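Local coordinates for glycosyl hydrolases family 31 family protein (Aspergillus niger, PDB 6DRU) that releases alpha-xylose from the non-reducing terminal glucose of xyloglucan oligosaccharides, as a family 31 glycoside hydrolase, at residues Q156-N161 / Y638-Y643; T178-S183 / A506-G511. All blocks are in the same frame, centred on the assembly; numbering follows the deposited sequence.

Contact 1. Residues Q156-N161 / Y638-Y643; sequences QDHMIN and YTTQQY. With NAG (2-acetamido-2-deoxy-beta-D-glucopyranose), chain E.
His158 and Gln641 meet where a loop between strands 149-151 and 166-168 lies against helix 637-640 of the C-terminal domain of this family 31 hydrolase. The polar part of the contact is one hydrogen bond, from His158 NE2 to Gln641 OE1 at 2.9 Å, with an N-H...O angle of 140°. The acceptor lies almost in the imidazole plane, and the ring and amide planes are 36° apart. Asn637, which begins the same helix, gives OE1 a second bond through its ND2, so a glutamine suits this place: its oxygen takes two donors while NE2 makes a weak bond to O7 of the N-acetylglucosamine at 3.3 Å. This sugar belongs to a glycan attached to the protein, and its O6 sits over the centre of one imidazole face, 3.5 Å above the plane. At the imidazole edge, Thr640 OG1 lies 3.6 Å from His158 CD2.

The apolar part is built on Ile160. The threonines turn carbon to it, Thr640 its methyl and Thr639 its CB; Thr639 OG1 bonds back to Leu631 O. Ile160 CG1 stands between backbone N and carbonyl carbon (chi1 55°) and packs 4.0 Å from Thr640 CG2, while CD1 reaches 3.8 Å from Thr639 CB.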
loop_
_atom_site.group_PDB
_atom_site.type_symbol
_atom_site.label_atom_id
_atom_site.label_comp_id
_atom_site.label_asym_id
_atom_site.label_seq_id
_atom_site.Cartn_x
_atom_site.Cartn_y
_atom_site.Cartn_z
ATOM N N GLN A 156 -12.547 0.947 -30.506
ATOM C CA GLN A 156 -12.193 1.021 -31.925
ATOM C C GLN A 156 -11.180 -0.078 -32.235
ATOM O O GLN A 156 -9.980 0.157 -32.393
ATOM C CB GLN A 156 -11.657 2.402 -32.278
ATOM C CG GLN A 156 -12.621 3.527 -31.960
ATOM C CD GLN A 156 -12.145 4.872 -32.469
ATOM O OE1 GLN A 156 -11.926 5.800 -31.690
ATOM N NE2 GLN A 156 -11.987 4.986 -33.783
ATOM N N ASP A 157 -11.688 -1.308 -32.329
ATOM C CA ASP A 157 -10.860 -2.466 -32.633
ATOM C C ASP A 157 -11.224 -3.157 -33.939
ATOM O O ASP A 157 -10.496 -4.066 -34.352
ATOM C CB ASP A 157 -10.925 -3.496 -31.492
ATOM C CG ASP A 157 -12.343 -3.948 -31.187
ATOM O OD1 ASP A 157 -13.293 -3.417 -31.802
ATOM O OD2 ASP A 157 -12.509 -4.843 -30.331
ATOM N N HIS A 158 -12.323 -2.763 -34.591
ATOM C CA HIS A 158 -12.753 -3.347 -35.863
ATOM C C HIS A 158 -13.107 -4.826 -35.712
ATOM O O HIS A 158 -12.924 -5.617 -36.640
ATOM C CB HIS A 158 -11.688 -3.153 -36.948
ATOM C CG HIS A 158 -12.243 -3.055 -38.334
ATOM N ND1 HIS A 158 -11.567 -2.431 -39.362
ATOM C CD2 HIS A 158 -13.407 -3.498 -38.865
ATOM C CE1 HIS A 158 -12.291 -2.495 -40.464
ATOM N NE2 HIS A 158 -13.412 -3.138 -40.190
ATOM N N MET A 159 -13.615 -5.208 -34.537
ATOM C CA MET A 159 -13.969 -6.590 -34.248
ATOM C C MET A 159 -15.311 -6.647 -33.533
ATOM O O MET A 159 -15.622 -5.779 -32.713
ATOM C CB MET A 159 -12.913 -7.268 -33.365
ATOM C CG MET A 159 -11.479 -7.091 -33.830
ATOM S SD MET A 159 -10.287 -7.687 -32.614
ATOM C CE MET A 159 -10.553 -9.449 -32.746
ATOM N N ILE A 160 -16.105 -7.665 -33.855
ATOM C CA ILE A 160 -17.282 -7.997 -33.065
ATOM C C ILE A 160 -17.083 -9.258 -32.235
ATOM O O ILE A 160 -17.838 -9.470 -31.273
ATOM C CB ILE A 160 -18.545 -8.128 -33.942
ATOM C CG1 ILE A 160 -18.321 -9.141 -35.065
ATOM C CG2 ILE A 160 -18.967 -6.771 -34.487
ATOM C CD1 ILE A 160 -19.575 -9.458 -35.842
ATOM N N ASN A 161 -16.110 -10.102 -32.574
ATOM C CA ASN A 161 -15.721 -11.237 -31.746
ATOM C C ASN A 161 -14.539 -10.804 -30.888
ATOM O O ASN A 161 -13.428 -10.614 -31.397
ATOM C CB ASN A 161 -15.362 -12.447 -32.607
ATOM C CG ASN A 161 -14.942 -13.649 -31.781
ATOM O OD1 ASN A 161 -15.243 -13.737 -30.590
ATOM N ND2 ASN A 161 -14.240 -14.582 -32.412
ATOM N N TYR A 638 -17.715 -8.694 -43.764
ATOM C CA TYR A 638 -19.142 -8.895 -43.990
ATOM C C TYR A 638 -19.944 -8.892 -42.696
ATOM O O TYR A 638 -21.159 -8.675 -42.739
ATOM C CB TYR A 638 -19.378 -10.203 -44.744
ATOM C CG TYR A 638 -18.813 -10.202 -46.145
ATOM C CD1 TYR A 638 -18.991 -9.111 -46.985
ATOM C CD2 TYR A 638 -18.096 -11.289 -46.626
ATOM C CE1 TYR A 638 -18.472 -9.103 -48.266
ATOM C CE2 TYR A 638 -17.573 -11.290 -47.904
ATOM C CZ TYR A 638 -17.765 -10.196 -48.720
ATOM O OH TYR A 638 -17.244 -10.198 -49.995
ATOM N N THR A 639 -19.299 -9.128 -41.552
ATOM C CA THR A 639 -19.986 -9.111 -40.269
ATOM C C THR A 639 -19.599 -7.936 -39.382
ATOM O O THR A 639 -20.399 -7.544 -38.527
ATOM C CB THR A 639 -19.727 -10.417 -39.504
ATOM O OG1 THR A 639 -18.317 -10.659 -39.431
ATOM C CG2 THR A 639 -20.397 -11.581 -40.209
ATOM N N THR A 640 -18.410 -7.365 -39.564
ATOM C CA THR A 640 -17.999 -6.192 -38.804
ATOM C C THR A 640 -18.408 -4.881 -39.462
ATOM O O THR A 640 -18.313 -3.829 -38.819
ATOM C CB THR A 640 -16.480 -6.198 -38.585
ATOM O OG1 THR A 640 -15.808 -6.016 -39.838
ATOM C CG2 THR A 640 -16.035 -7.510 -37.957
ATOM N N GLN A 641 -18.860 -4.913 -40.721
ATOM C CA GLN A 641 -19.245 -3.701 -41.436
ATOM C C GLN A 641 -20.625 -3.801 -42.081
ATOM O O GLN A 641 -21.017 -2.886 -42.814
ATOM C CB GLN A 641 -18.198 -3.350 -42.502
ATOM C CG GLN A 641 -16.788 -3.181 -41.952
ATOM C CD GLN A 641 -15.777 -2.835 -43.029
ATOM O OE1 GLN A 641 -14.583 -3.098 -42.884
ATOM N NE2 GLN A 641 -16.253 -2.239 -44.116
ATOM N N GLN A 642 -21.366 -4.880 -41.836
ATOM C CA GLN A 642 -22.762 -4.990 -42.232
ATOM C C GLN A 642 -23.610 -5.268 -40.999
ATOM O O GLN A 642 -23.128 -5.830 -40.011
ATOM C CB GLN A 642 -22.990 -6.105 -43.261
ATOM C CG GLN A 642 -22.109 -6.047 -44.496
ATOM C CD GLN A 642 -22.428 -7.162 -45.478
ATOM O OE1 GLN A 642 -21.760 -7.317 -46.502
ATOM N NE2 GLN A 642 -23.459 -7.941 -45.171
ATOM N N TYR A 643 -24.881 -4.878 -41.063
ATOM C CA TYR A 643 -25.773 -5.081 -39.932
ATOM C C TYR A 643 -27.211 -4.908 -40.389
ATOM O O TYR A 643 -27.484 -4.324 -41.440
ATOM C CB TYR A 643 -25.467 -4.107 -38.790
ATOM C CG TYR A 643 -25.699 -2.655 -39.141
ATOM C CD1 TYR A 643 -24.725 -1.915 -39.798
ATOM C CD2 TYR A 643 -26.891 -2.023 -38.806
ATOM C CE1 TYR A 643 -24.933 -0.587 -40.119
ATOM C CE2 TYR A 643 -27.108 -0.697 -39.122
ATOM C CZ TYR A 643 -26.126 0.017 -39.777
ATOM O OH TYR A 643 -26.335 1.340 -40.095
HETATM C C1 NAG E . -11.819 -4.864 -43.787
HETATM C C2 NAG E . -11.367 -3.521 -44.324
HETATM C C3 NAG E . -9.905 -3.310 -44.185
HETATM C C4 NAG E . -9.457 -3.617 -42.776
HETATM C C5 NAG E . -9.899 -5.015 -42.409
HETATM C C6 NAG E . -9.444 -5.343 -41.001
HETATM C C7 NAG E . -12.691 -2.451 -46.102
HETATM C C8 NAG E . -13.082 -2.340 -47.558
HETATM N N2 NAG E . -11.734 -3.416 -45.692
HETATM O O3 NAG E . -9.594 -1.982 -44.540
HETATM O O4 NAG E . -8.055 -3.524 -42.686
HETATM O O5 NAG E . -11.302 -5.074 -42.495
HETATM O O6 NAG E . -10.552 -5.711 -40.211
HETATM O O7 NAG E . -13.200 -1.715 -45.281
#

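Contact 2. Residues T178-S183 / A506-G511; sequences TPVFMS and AATGWG
The C-terminal end of helix 492-508, in the TIM-barrel domain, packs through Ala507 and Thr508 against Val180 and its neighbours on strand 176-183. Thr178, Val180 and Met182 alternate along the strand and point their side chains at the helix end. Thr508 is the centre of the packing: with OG1 beside the backbone N (chi1 -43°), CG2 is anti to that N and lies 3.8 Å from Thr178 CG2 and 3.9 Å from Val180 CB. Its hydroxyl is engaged with Ser504 O one turn back and with Gly153 N, which leaves the methyl for the strand. Val180 CG1 also comes to 3.7 Å from Thr508 O.

The helix finishes in a Schellman motif at Gly509, whose positive phi (110°) would drive any side chain into the carbonyl oxygen of Thr508, so glycine suits it. After this turn comes Trp510, whose indole brings its six-membered ring to Thr178: OG1, weakly hydrogen-bonded to Ile176 O, sits at the ring edge, near its plane, 3.2 Å from Trp510 CZ2. Thr508 CG2 lies over one indole face, offset toward the rim.

Farther along the strand, Met182 reaches the helix, where Ala507 presents only a methyl. Bent at chi3 (-54°), Met182 sets its CE 3.8 Å from Ala507 CB.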
loop_
_atom_site.group_PDB
_atom_site.type_symbol
_atom_site.label_atom_id
_atom_site.label_comp_id
_atom_site.label_asym_id
_atom_site.label_seq_id
_atom_site.Cartn_x
_atom_site.Cartn_y
_atom_site.Cartn_z
ATOM N N THR A 178 -17.259 -2.192 -20.627
ATOM C CA THR A 178 -18.392 -2.572 -19.793
ATOM C C THR A 178 -18.496 -4.091 -19.743
ATOM O O THR A 178 -18.706 -4.731 -20.780
ATOM C CB THR A 178 -19.687 -1.960 -20.330
ATOM O OG1 THR A 178 -19.557 -0.535 -20.393
ATOM C CG2 THR A 178 -20.861 -2.315 -19.428
ATOM N N PRO A 179 -18.365 -4.705 -18.567
ATOM C CA PRO A 179 -18.329 -6.176 -18.480
ATOM C C PRO A 179 -19.713 -6.811 -18.597
ATOM O O PRO A 179 -20.228 -7.438 -17.667
ATOM C CB PRO A 179 -17.685 -6.402 -17.107
ATOM C CG PRO A 179 -18.150 -5.240 -16.298
ATOM C CD PRO A 179 -18.224 -4.067 -17.246
ATOM N N VAL A 180 -20.328 -6.647 -19.766
ATOM C CA VAL A 180 -21.574 -7.317 -20.123
ATOM C C VAL A 180 -21.359 -7.921 -21.504
ATOM O O VAL A 180 -21.179 -7.185 -22.482
ATOM C CB VAL A 180 -22.776 -6.361 -20.127
ATOM C CG1 VAL A 180 -24.006 -7.058 -20.686
ATOM C CG2 VAL A 180 -23.045 -5.837 -18.727
ATOM N N PHE A 181 -21.366 -9.250 -21.590
ATOM C CA PHE A 181 -21.082 -9.907 -22.856
ATOM C C PHE A 181 -22.006 -11.097 -23.062
ATOM O O PHE A 181 -22.519 -11.682 -22.104
ATOM C CB PHE A 181 -19.615 -10.362 -22.943
ATOM C CG PHE A 181 -19.282 -11.548 -22.076
ATOM C CD1 PHE A 181 -19.353 -12.839 -22.583
ATOM C CD2 PHE A 181 -18.863 -11.374 -20.769
ATOM C CE1 PHE A 181 -19.034 -13.930 -21.794
ATOM C CE2 PHE A 181 -18.539 -12.460 -19.978
ATOM C CZ PHE A 181 -18.628 -13.741 -20.491
ATOM N N MET A 182 -22.213 -11.441 -24.330
ATOM C CA MET A 182 -22.908 -12.656 -24.731
ATOM C C MET A 182 -21.907 -13.633 -25.329
ATOM O O MET A 182 -20.954 -13.228 -26.003
ATOM C CB MET A 182 -24.004 -12.367 -25.761
ATOM C CG MET A 182 -25.099 -11.431 -25.296
ATOM S SD MET A 182 -26.369 -11.239 -26.564
ATOM C CE MET A 182 -25.377 -10.747 -27.973
ATOM N N SER A 183 -22.125 -14.917 -25.079
ATOM C CA SER A 183 -21.336 -15.980 -25.677
ATOM C C SER A 183 -22.203 -16.776 -26.645
ATOM O O SER A 183 -23.411 -16.927 -26.440
ATOM C CB SER A 183 -20.755 -16.909 -24.609
ATOM O OG SER A 183 -20.065 -17.996 -25.199
ATOM N N ALA A 506 -24.457 -2.767 -29.063
ATOM C CA ALA A 506 -25.764 -3.417 -29.087
ATOM C C ALA A 506 -25.760 -4.686 -28.244
ATOM O O ALA A 506 -26.735 -4.974 -27.538
ATOM C CB ALA A 506 -26.172 -3.723 -30.528
ATOM N N ALA A 507 -24.672 -5.458 -28.302
ATOM C CA ALA A 507 -24.574 -6.666 -27.492
ATOM C C ALA A 507 -24.397 -6.357 -26.011
ATOM O O ALA A 507 -24.675 -7.222 -25.174
ATOM C CB ALA A 507 -23.422 -7.541 -27.984
ATOM N N THR A 508 -23.940 -5.151 -25.672
ATOM C CA THR A 508 -23.838 -4.734 -24.280
ATOM C C THR A 508 -25.174 -4.263 -23.718
ATOM O O THR A 508 -25.319 -4.167 -22.493
ATOM C CB THR A 508 -22.786 -3.625 -24.144
ATOM O OG1 THR A 508 -21.637 -3.956 -24.932
ATOM C CG2 THR A 508 -22.352 -3.451 -22.692
ATOM N N GLY A 509 -26.154 -3.991 -24.578
ATOM C CA GLY A 509 -27.457 -3.521 -24.155
ATOM C C GLY A 509 -27.757 -2.082 -24.510
ATOM O O GLY A 509 -28.825 -1.584 -24.135
ATOM N N TRP A 510 -26.864 -1.401 -25.221
ATOM C CA TRP A 510 -27.030 0.008 -25.558
ATOM C C TRP A 510 -27.609 0.119 -26.962
ATOM O O TRP A 510 -26.990 -0.337 -27.930
ATOM C CB TRP A 510 -25.698 0.753 -25.470
ATOM C CG TRP A 510 -24.984 0.581 -24.165
ATOM C CD1 TRP A 510 -25.523 0.182 -22.975
ATOM C CD2 TRP A 510 -23.590 0.803 -23.920
ATOM N NE1 TRP A 510 -24.550 0.141 -22.006
ATOM C CE2 TRP A 510 -23.355 0.519 -22.560
ATOM C CE3 TRP A 510 -22.520 1.215 -24.719
ATOM C CZ2 TRP A 510 -22.094 0.634 -21.981
ATOM C CZ3 TRP A 510 -21.268 1.328 -24.142
ATOM C CH2 TRP A 510 -21.066 1.038 -22.787
ATOM N N GLY A 511 -28.785 0.733 -27.071
ATOM C CA GLY A 511 -29.426 0.906 -28.359
ATOM C C GLY A 511 -29.265 2.304 -28.917
ATOM O O GLY A 511 -29.119 2.482 -30.130
#

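Helix 492-508 brings the two contacts together. In contact 2 its C-terminal end meets strand 176-183, whereas residues nearer its start touch contact 1: Val497 meets His158, and Ala496 meets Gln641. The centres lie 14 Å apart and the nearest atoms about 7 Å, without touching. In sequence, 178-183 and 506-511 both fall between the segments of contact 1. Contact 2 joins the N-terminal beta-sheet to the barrel domain, and contact 1 joins the region following that sheet's edge strand 149-151 to the C-terminal domain. Both are buried, and both lie away from the xylose pocket with Asp395 and Asp487; the sugar beside contact 1 is part of an attached glycan.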